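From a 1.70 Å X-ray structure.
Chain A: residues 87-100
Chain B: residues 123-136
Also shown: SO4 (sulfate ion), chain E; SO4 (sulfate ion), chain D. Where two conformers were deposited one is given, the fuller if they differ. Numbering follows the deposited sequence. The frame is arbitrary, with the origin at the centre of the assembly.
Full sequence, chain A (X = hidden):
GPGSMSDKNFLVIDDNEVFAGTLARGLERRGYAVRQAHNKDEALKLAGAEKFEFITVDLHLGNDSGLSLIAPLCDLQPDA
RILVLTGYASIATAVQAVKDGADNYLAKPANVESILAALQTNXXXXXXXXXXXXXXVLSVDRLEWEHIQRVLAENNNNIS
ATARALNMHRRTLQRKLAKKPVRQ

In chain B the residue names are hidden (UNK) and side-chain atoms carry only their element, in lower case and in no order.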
ATOM      1  N   GLY A  87       3.827   5.676 -11.303  1.00 14.02           N
ATOM      2  CA  GLY A  87       5.281   5.447 -11.312  1.00 16.63           C
ATOM      3  C   GLY A  87       5.940   5.857  -9.993  1.00 17.38           C
ATOM      4  O   GLY A  87       7.166   5.754  -9.841  1.00 17.81           O
ATOM      5  N   TYR A  88       5.117   6.310  -9.038  1.00 16.98           N
ATOM      6  CA  TYR A  88       5.588   6.693  -7.724  1.00 17.87           C
ATOM      7  C   TYR A  88       4.937   5.868  -6.611  1.00 17.48           C
ATOM      8  O   TYR A  88       4.334   6.407  -5.689  1.00 18.98           O
ATOM      9  CB  TYR A  88       5.379   8.178  -7.520  1.00 17.72           C
ATOM     10  CG  TYR A  88       6.152   8.989  -8.526  1.00 21.54           C
ATOM     11  CD1 TYR A  88       7.538   9.168  -8.412  1.00 24.54           C
ATOM     12  CD2 TYR A  88       5.506   9.523  -9.627  1.00 21.51           C
ATOM     13  CE1 TYR A  88       8.240   9.909  -9.371  1.00 28.59           C
ATOM     14  CE2 TYR A  88       6.187  10.248 -10.569  1.00 23.63           C
ATOM     15  CZ  TYR A  88       7.546  10.445 -10.450  1.00 27.11           C
ATOM     16  OH  TYR A  88       8.189  11.197 -11.419  1.00 29.23           O
ATOM     17  N   ALA A  89       5.027   4.547  -6.722  1.00 16.68           N
ATOM     18  CA  ALA A  89       4.238   3.705  -5.824  1.00 14.72           C
ATOM     19  C   ALA A  89       4.791   3.740  -4.401  1.00 14.56           C
ATOM     20  O   ALA A  89       6.018   3.780  -4.197  1.00 15.09           O
ATOM     21  CB  ALA A  89       4.149   2.278  -6.344  1.00 16.06           C
ATOM     22  N   SER A  90       3.874   3.739  -3.432  1.00 13.19           N
ATOM     23  CA  SER A  90       4.235   3.635  -2.021  1.00 12.48           C
ATOM     24  C   SER A  90       3.077   3.091  -1.215  1.00 11.86           C
ATOM     25  O   SER A  90       1.890   3.295  -1.566  1.00 10.99           O
ATOM     26  CB  SER A  90       4.670   4.996  -1.455  1.00 14.17           C
ATOM     27  OG  SER A  90       3.643   5.986  -1.551  1.00 13.85           O
ATOM     28  N   ILE A  91       3.410   2.402  -0.129  1.00 10.35           N
ATOM     29  CA  ILE A  91       2.325   1.981   0.790  1.00  9.54           C
ATOM     30  C   ILE A  91       1.522   3.165   1.280  1.00  9.03           C
ATOM     31  O   ILE A  91       0.277   3.080   1.334  1.00  8.88           O
ATOM     32  CB  ILE A  91       2.909   1.151   1.940  1.00 11.72           C
ATOM     33  CG1 ILE A  91       3.446  -0.139   1.314  1.00 12.62           C
ATOM     34  CG2 ILE A  91       1.863   0.910   3.018  1.00 10.57           C
ATOM     35  CD1 ILE A  91       4.150  -1.081   2.287  1.00 18.10           C
ATOM     36  N   ALA A  92       2.180   4.267   1.649  1.00 10.05           N
ATOM     37  CA  ALA A  92       1.426   5.371   2.198  1.00 10.69           C
ATOM     38  C   ALA A  92       0.388   5.940   1.225  1.00 10.23           C
ATOM     39  O   ALA A  92      -0.757   6.206   1.625  1.00 10.41           O
ATOM     40  CB  ALA A  92       2.373   6.491   2.714  1.00 11.64           C
ATOM     41  N   THR A  93       0.767   6.112  -0.034  1.00 11.32           N
ATOM     42  CA  THR A  93      -0.234   6.629  -0.985  1.00 10.13           C
ATOM     43  C   THR A  93      -1.323   5.617  -1.312  1.00 10.57           C
ATOM     44  O   THR A  93      -2.453   6.004  -1.609  1.00 10.73           O
ATOM     45  CB  THR A  93       0.421   7.159  -2.246  1.00 12.01           C
ATOM     46  OG1 THR A  93       1.245   6.142  -2.816  1.00 10.64           O
ATOM     47  CG2 THR A  93       1.237   8.366  -1.928  1.00 10.55           C
ATOM     48  N   ALA A  94      -0.997   4.326  -1.241  1.00  9.10           N
ATOM     49  CA  ALA A  94      -2.002   3.282  -1.498  1.00  8.35           C
ATOM     50  C   ALA A  94      -3.051   3.291  -0.373  1.00  8.86           C
ATOM     51  O   ALA A  94      -4.225   3.276  -0.644  1.00  8.75           O
ATOM     52  CB  ALA A  94      -1.309   1.924  -1.639  1.00  9.98           C
ATOM     53  N   VAL A  95      -2.597   3.362   0.883  1.00  8.60           N
ATOM     54  CA  VAL A  95      -3.515   3.486   2.038  1.00  9.64           C
ATOM     55  C   VAL A  95      -4.448   4.689   1.808  1.00  9.02           C
ATOM     56  O   VAL A  95      -5.677   4.506   1.893  1.00 10.03           O
ATOM     57  CB  VAL A  95      -2.703   3.644   3.365  1.00  9.01           C
ATOM     58  CG1 VAL A  95      -3.615   4.063   4.535  1.00 11.15           C
ATOM     59  CG2 VAL A  95      -1.952   2.343   3.729  1.00 11.73           C
ATOM     60  N   GLN A  96      -3.910   5.897   1.523  1.00  8.65           N
ATOM     61  CA  GLN A  96      -4.766   7.067   1.414  1.00  9.95           C
ATOM     62  C   GLN A  96      -5.681   6.984   0.188  1.00  9.16           C
ATOM     63  O   GLN A  96      -6.847   7.385   0.260  1.00 10.43           O
ATOM     64  CB  GLN A  96      -3.939   8.354   1.413  1.00 10.46           C
ATOM     65  CG  GLN A  96      -4.791   9.631   1.585  1.00 11.77           C
ATOM     66  CD  GLN A  96      -5.547   9.576   2.911  1.00 13.46           C
ATOM     67  OE1 GLN A  96      -4.966   9.233   3.947  1.00 15.32           O
ATOM     68  NE2 GLN A  96      -6.842   9.886   2.877  1.00 16.34           N
ATOM     69  N   ALA A  97      -5.156   6.454  -0.915  1.00 10.09           N
ATOM     70  CA  ALA A  97      -5.990   6.324  -2.113  1.00  9.35           C
ATOM     71  C   ALA A  97      -7.231   5.475  -1.887  1.00 10.59           C
ATOM     72  O   ALA A  97      -8.347   5.810  -2.372  1.00 10.31           O
ATOM     73  CB  ALA A  97      -5.180   5.756  -3.284  1.00  9.92           C
ATOM     74  N   VAL A  98      -7.059   4.400  -1.128  1.00 11.08           N
ATOM     75  CA  VAL A  98      -8.195   3.511  -0.855  1.00 11.52           C
ATOM     76  C   VAL A  98      -9.153   4.214   0.087  1.00 12.32           C
ATOM     77  O   VAL A  98     -10.383   4.138  -0.075  1.00 12.27           O
ATOM     78  CB  VAL A  98      -7.725   2.131  -0.303  1.00 12.09           C
ATOM     79  CG1 VAL A  98      -8.952   1.287   0.146  1.00 14.54           C
ATOM     80  CG2 VAL A  98      -6.842   1.437  -1.310  1.00 13.47           C
ATOM     81  N   LYS A  99      -8.632   4.955   1.075  1.00 11.32           N
ATOM     82  CA  LYS A  99      -9.540   5.688   1.962  1.00 12.47           C
ATOM     83  C   LYS A  99     -10.402   6.697   1.193  1.00 12.86           C
ATOM     84  O   LYS A  99     -11.570   6.926   1.526  1.00 15.56           O
ATOM     85  CB  LYS A  99      -8.750   6.438   3.055  1.00 13.03           C
ATOM     86  CG  LYS A  99      -8.075   5.576   4.094  1.00 11.03           C
ATOM     87  CD  LYS A  99      -7.589   6.481   5.224  1.00 13.55           C
ATOM     88  CE  LYS A  99      -6.882   5.683   6.291  1.00 12.13           C
ATOM     89  NZ  LYS A  99      -6.576   6.521   7.466  1.00 12.99           N
ATOM     90  N   ASP A 100      -9.806   7.289   0.149  1.00 11.93           N
ATOM     91  CA  ASP A 100     -10.427   8.325  -0.682  1.00 11.86           C
ATOM     92  C   ASP A 100     -11.477   7.742  -1.637  1.00 12.51           C
ATOM     93  O   ASP A 100     -12.291   8.498  -2.215  1.00 12.43           O
ATOM     94  CB  ASP A 100      -9.340   9.057  -1.510  1.00 12.67           C
ATOM     95  CG  ASP A 100      -8.428   9.942  -0.667  1.00 13.07           C
ATOM     96  OD1 ASP A 100      -8.718  10.189   0.513  1.00 13.89           O
ATOM     97  OD2 ASP A 100      -7.380  10.362  -1.208  1.00 15.92           O
TER
ATOM     98  N   UNK B 123      -3.200  10.556  10.235  1.00 14.02           N
ATOM     99  CA  UNK B 123      -1.786  10.143  10.049  1.00 14.09           C
ATOM    100  C   UNK B 123      -1.494   9.696   8.633  1.00 15.16           C
ATOM    101  O   UNK B 123      -0.474  10.108   8.033  1.00 15.10           O
ATOM    102  c   UNK B 123      -1.384   9.064  11.062  1.00 12.97           C
ATOM    103  N   UNK B 124      -2.416   8.912   8.065  1.00 14.54           N
ATOM    104  CA  UNK B 124      -2.263   8.444   6.683  1.00 13.70           C
ATOM    105  C   UNK B 124      -2.152   9.582   5.671  1.00 13.97           C
ATOM    106  O   UNK B 124      -1.335   9.504   4.750  1.00 14.64           O
ATOM    107  o   UNK B 124      -4.675   8.005   6.315  1.00 14.76           O
ATOM    108  c   UNK B 124      -3.365   7.418   6.262  1.00 12.79           C
ATOM    109  N   UNK B 125      -2.977  10.621   5.833  1.00 14.80           N
ATOM    110  CA  UNK B 125      -2.930  11.740   4.881  0.50 15.94           C
ATOM    111  C   UNK B 125      -1.569  12.424   4.934  1.00 16.31           C
ATOM    112  O   UNK B 125      -1.013  12.719   3.876  1.00 16.08           O
ATOM    113  c   UNK B 125      -4.083  12.740   5.089  0.50 16.88           C
ATOM    114  c   UNK B 125      -4.157  13.922   4.076  0.50 20.64           C
ATOM    115  c   UNK B 125      -3.964  13.521   2.624  0.50 24.73           C
ATOM    116  o   UNK B 125      -4.856  12.850   2.065  0.50 23.81           O
ATOM    117  o   UNK B 125      -2.915  13.881   2.034  0.50 28.91           O
ATOM    118  N   UNK B 126      -1.020  12.641   6.133  1.00 16.42           N
ATOM    119  CA  UNK B 126       0.338  13.237   6.280  1.00 19.10           C
ATOM    120  C   UNK B 126       1.412  12.344   5.653  1.00 17.61           C
ATOM    121  O   UNK B 126       2.316  12.810   4.936  1.00 17.49           O
ATOM    122  c   UNK B 126      -0.304  14.439   8.361  1.00 22.56           C
ATOM    123  c   UNK B 126       0.688  13.477   7.773  1.00 20.56           C
ATOM    124  c   UNK B 126       2.091  14.130   7.927  1.00 22.23           C
ATOM    125  N   UNK B 127       1.271  11.045   5.879  1.00 15.69           N
ATOM    126  CA  UNK B 127       2.284  10.089   5.386  1.00 15.37           C
ATOM    127  C   UNK B 127       2.257  10.006   3.850  1.00 14.42           C
ATOM    128  O   UNK B 127       3.301   9.944   3.198  1.00 14.16           O
ATOM    129  c   UNK B 127       2.598   8.741   7.621  1.00 20.44           C
ATOM    130  c   UNK B 127       2.132   8.716   6.100  1.00 14.44           C
ATOM    131  n   UNK B 127       2.269   7.833   9.909  1.00 32.93           N
ATOM    132  c   UNK B 127       1.996   7.675   8.597  1.00 26.69           C
ATOM    133  o   UNK B 127       1.327   6.765   8.193  1.00 28.03           O
ATOM    134  N   UNK B 128       1.062  10.053   3.273  1.00 14.26           N
ATOM    135  CA  UNK B 128       0.917  10.058   1.820  1.00 14.94           C
ATOM    136  C   UNK B 128       1.565  11.287   1.182  1.00 15.78           C
ATOM    137  O   UNK B 128       2.288  11.165   0.192  1.00 16.11           O
ATOM    138  c   UNK B 128      -0.568   9.913   1.413  1.00 13.87           C
ATOM    139  N   UNK B 129       1.327  12.455   1.760  1.00 17.16           N
ATOM    140  CA  UNK B 129       2.001  13.681   1.287  1.00 19.90           C
ATOM    141  C   UNK B 129       3.525  13.610   1.392  1.00 20.02           C
ATOM    142  O   UNK B 129       4.231  13.968   0.437  1.00 20.28           O
ATOM    143  c   UNK B 129       2.199  16.243   1.564  1.00 24.03           C
ATOM    144  o   UNK B 129       2.999  17.150  -0.529  1.00 31.07           O
ATOM    145  c   UNK B 129       1.497  14.917   2.020  1.00 21.07           C
ATOM    146  c   UNK B 129       2.099  16.486   0.053  1.00 29.99           C
ATOM    147  o   UNK B 129       1.099  16.038  -0.555  1.00 32.69           O
ATOM    148  N   UNK B 130       4.032  13.165   2.545  1.00 20.91           N
ATOM    149  CA  UNK B 130       5.486  12.999   2.735  1.00 21.49           C
ATOM    150  C   UNK B 130       6.045  12.058   1.664  1.00 21.13           C
ATOM    151  O   UNK B 130       7.112  12.309   1.100  1.00 21.11           O
ATOM    152  o   UNK B 130       5.653  13.877   7.581  1.00 33.70           O
ATOM    153  c   UNK B 130       5.341  13.480   5.248  1.00 27.92           C
ATOM    154  c   UNK B 130       5.807  12.495   4.151  1.00 22.45           C
ATOM    155  o   UNK B 130       5.626  11.772   6.945  1.00 35.22           O
ATOM    156  c   UNK B 130       5.566  13.001   6.688  1.00 31.60           C
ATOM    157  N   UNK B 131       5.298  10.995   1.342  1.00 18.01           N
ATOM    158  CA  UNK B 131       5.783  10.041   0.324  1.00 18.35           C
ATOM    159  C   UNK B 131       5.883  10.700  -1.056  1.00 19.38           C
ATOM    160  O   UNK B 131       6.844  10.492  -1.790  1.00 20.62           O
ATOM    161  c   UNK B 131       4.883   8.780   0.257  1.00 16.95           C
ATOM    162  N   UNK B 132       4.877  11.481  -1.411  1.00 18.19           N
ATOM    163  CA  UNK B 132       4.875  12.121  -2.719  1.00 20.23           C
ATOM    164  C   UNK B 132       6.023  13.140  -2.855  1.00 21.53           C
ATOM    165  O   UNK B 132       6.527  13.366  -3.955  1.00 21.78           O
ATOM    166  c   UNK B 132       1.051  12.245  -3.420  1.00 26.54           C
ATOM    167  c   UNK B 132       2.428  11.647  -3.362  1.00 20.57           C
ATOM    168  c   UNK B 132       2.703  10.862  -4.637  1.00 21.13           C
ATOM    169  c   UNK B 132       3.503  12.717  -3.042  1.00 18.79           C
ATOM    170  N   UNK B 133       6.429  13.725  -1.732  1.00 23.43           N
ATOM    171  CA  UNK B 133       7.529  14.694  -1.689  1.00 26.54           C
ATOM    172  C   UNK B 133       8.888  14.030  -1.734  1.00 28.19           C
ATOM    173  O   UNK B 133       9.899  14.694  -2.035  1.00 29.94           O
ATOM    174  c   UNK B 133       6.162  16.357  -0.369  1.00 27.91           C
ATOM    175  c   UNK B 133       7.434  15.538  -0.413  1.00 27.59           C
ATOM    176  c   UNK B 133       5.929  17.090   0.954  1.00 31.56           C
ATOM    177  o   UNK B 133       5.026  17.949   0.947  1.00 31.15           O
ATOM    178  o   UNK B 133       6.614  16.814   1.984  1.00 32.46           O
ATOM    179  N   UNK B 134       8.931  12.744  -1.394  1.00 28.20           N
ATOM    180  CA  UNK B 134      10.189  12.016  -1.298  1.00 29.79           C
ATOM    181  C   UNK B 134      10.200  10.758  -2.169  1.00 30.51           C
ATOM    182  O   UNK B 134      10.313   9.648  -1.642  1.00 29.02           O
ATOM    183  n   UNK B 134       9.674  13.373   1.721  1.00 29.23           N
ATOM    184  o   UNK B 134      11.834  13.450   1.041  1.00 31.40           O
ATOM    185  c   UNK B 134      10.481  11.665   0.174  1.00 29.36           C
ATOM    186  c   UNK B 134      10.722  12.905   1.026  1.00 32.35           C
ATOM    187  N   UNK B 135      10.088  10.926  -3.504  1.00 32.38           N
ATOM    188  CA  UNK B 135      10.196   9.764  -4.385  1.00 33.81           C
ATOM    189  C   UNK B 135      11.539   9.079  -4.233  1.00 35.64           C
ATOM    190  O   UNK B 135      12.562   9.749  -4.011  1.00 36.76           O
ATOM    191  c   UNK B 135       9.452  11.702  -5.603  1.00 33.94           C
ATOM    192  c   UNK B 135       9.971  12.178  -4.280  1.00 33.54           C
ATOM    193  c   UNK B 135      10.107  10.372  -5.795  1.00 33.52           C
ATOM    194  N   UNK B 136      11.532   7.760  -4.379  1.00 37.04           N
ATOM    195  CA  UNK B 136      12.739   6.968  -4.186  1.00 40.18           C
ATOM    196  C   UNK B 136      13.297   6.415  -5.498  1.00 41.92           C
ATOM    197  O   UNK B 136      12.534   5.966  -6.364  1.00 41.91           O
ATOM    198  c   UNK B 136      13.555   4.775  -3.260  1.00 41.33           C
ATOM    199  c   UNK B 136      12.457   5.822  -3.197  1.00 39.48           C
ATOM    200  c   UNK B 136      12.284   6.387  -1.799  1.00 39.90           C
TER
HETATM  201  S   SO4 E 184       7.272   2.269   0.387  1.00 30.33           S
HETATM  202  O1  SO4 E 184       7.090   2.469  -1.078  1.00 30.65           O
HETATM  203  O2  SO4 E 184       6.047   2.531   1.080  1.00 23.85           O
HETATM  204  O3  SO4 E 184       8.170   3.311   0.881  1.00 30.64           O
HETATM  205  O4  SO4 E 184       7.783   0.899   0.534  1.00 30.92           O
HETATM  206  S   SO4 D 183      -8.491   9.033   9.524  1.00 33.90           S
HETATM  207  O1  SO4 D 183      -7.108   9.036   9.930  1.00 34.40           O
HETATM  208  O2  SO4 D 183      -9.030  10.392   9.671  1.00 35.44           O
HETATM  209  O3  SO4 D 183      -8.560   8.591   8.126  1.00 32.51           O
HETATM  210  O4  SO4 D 183      -9.293   8.116  10.348  1.00 33.55           O
HETATM  211  O   HOH W   1      -0.952   6.865   4.203  1.00 10.77           O
HETATM  212  O   HOH W   2      -6.184  12.269  -0.075  1.00  8.65           O

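Position 123 has one side-chain carbon, and it does not reach chain A. A lone CB means alanine, B:Ala123.

Position 124 carries one carbon, then one oxygen. The oxygen lies 2.7 Å from A:Gln96 OE1 and 2.7 Å from A:Lys99 NZ. This is serine, B:Ser124. Its OG donates to A:Gln96 OE1 and accepts from A:Lys99 NZ.

Position 125 has three carbons in a row, the third with two oxygens. One of its oxygens lies 3.3 Å from A:Gln96 CG. A carboxylate on that chain is glutamate, B:Glu125. Water 2 donates to its OE2 and to A:Asp100 OD2.

Position 126 has one carbon bearing two more and points away from chain A. The fork at CB gives valine, B:Val126.

Position 127 has three carbons, the third with one oxygen and one nitrogen. Its backbone O is 3.6 Å from A:Ala92 CB. The amide makes it glutamine, B:Gln127.

Position 128 has a single carbon, 3.7 Å from A:Gln96 CB when measured from CB. It is alanine, B:Ala128. The same CB is 3.7 Å from A:Ala92 O.

Positions 129 and 130 each have three carbons ending in two oxygens. Neither touches chain A. Both are glutamates, B:Glu129 and B:Glu130.

Position 131 has one carbon, with CB 3.6 Å from A:Ser90 OG and 4.2 Å from A:Ala92 CB. It is alanine, B:Ala131.

Position 132 has four carbons, forked at the second. The carbon at the fork is 3.8 Å from A:Thr93 CG2. That is leucine, B:Leu132.

Position 133 repeats the three-carbon carboxylate, out of reach of chain A: glutamate, B:Glu133.

Position 134 has two carbons, the second with one oxygen and one nitrogen. It is asparagine, B:Asn134. Its ND2 donates to B:Glu130 O at 2.8 Å.

Position 135 has three carbons closing a ring onto the backbone N. Its CB packs 3.9 Å from A:Tyr88 CD1. The ring makes it proline, B:Pro135.

Position 136 has one carbon bearing two and makes no contact with chain A. It is valine, B:Val136.

The two helices run at 133° to each other, and their axes approach to 7.8 Å. Small side chains permit this: the CA atoms of A:Thr93 and B:Ala128 are 4.6 Å apart. Polar bonds through B:Ser124 hold one end, and A:Tyr88 meets B:Pro135 at the other. Water 1 lies between the chains, 2.7 Å from A:Ala92 O and 2.7 Å from B:Ser124 O.

Chain B (123-136) ASEVQAEEALENPV
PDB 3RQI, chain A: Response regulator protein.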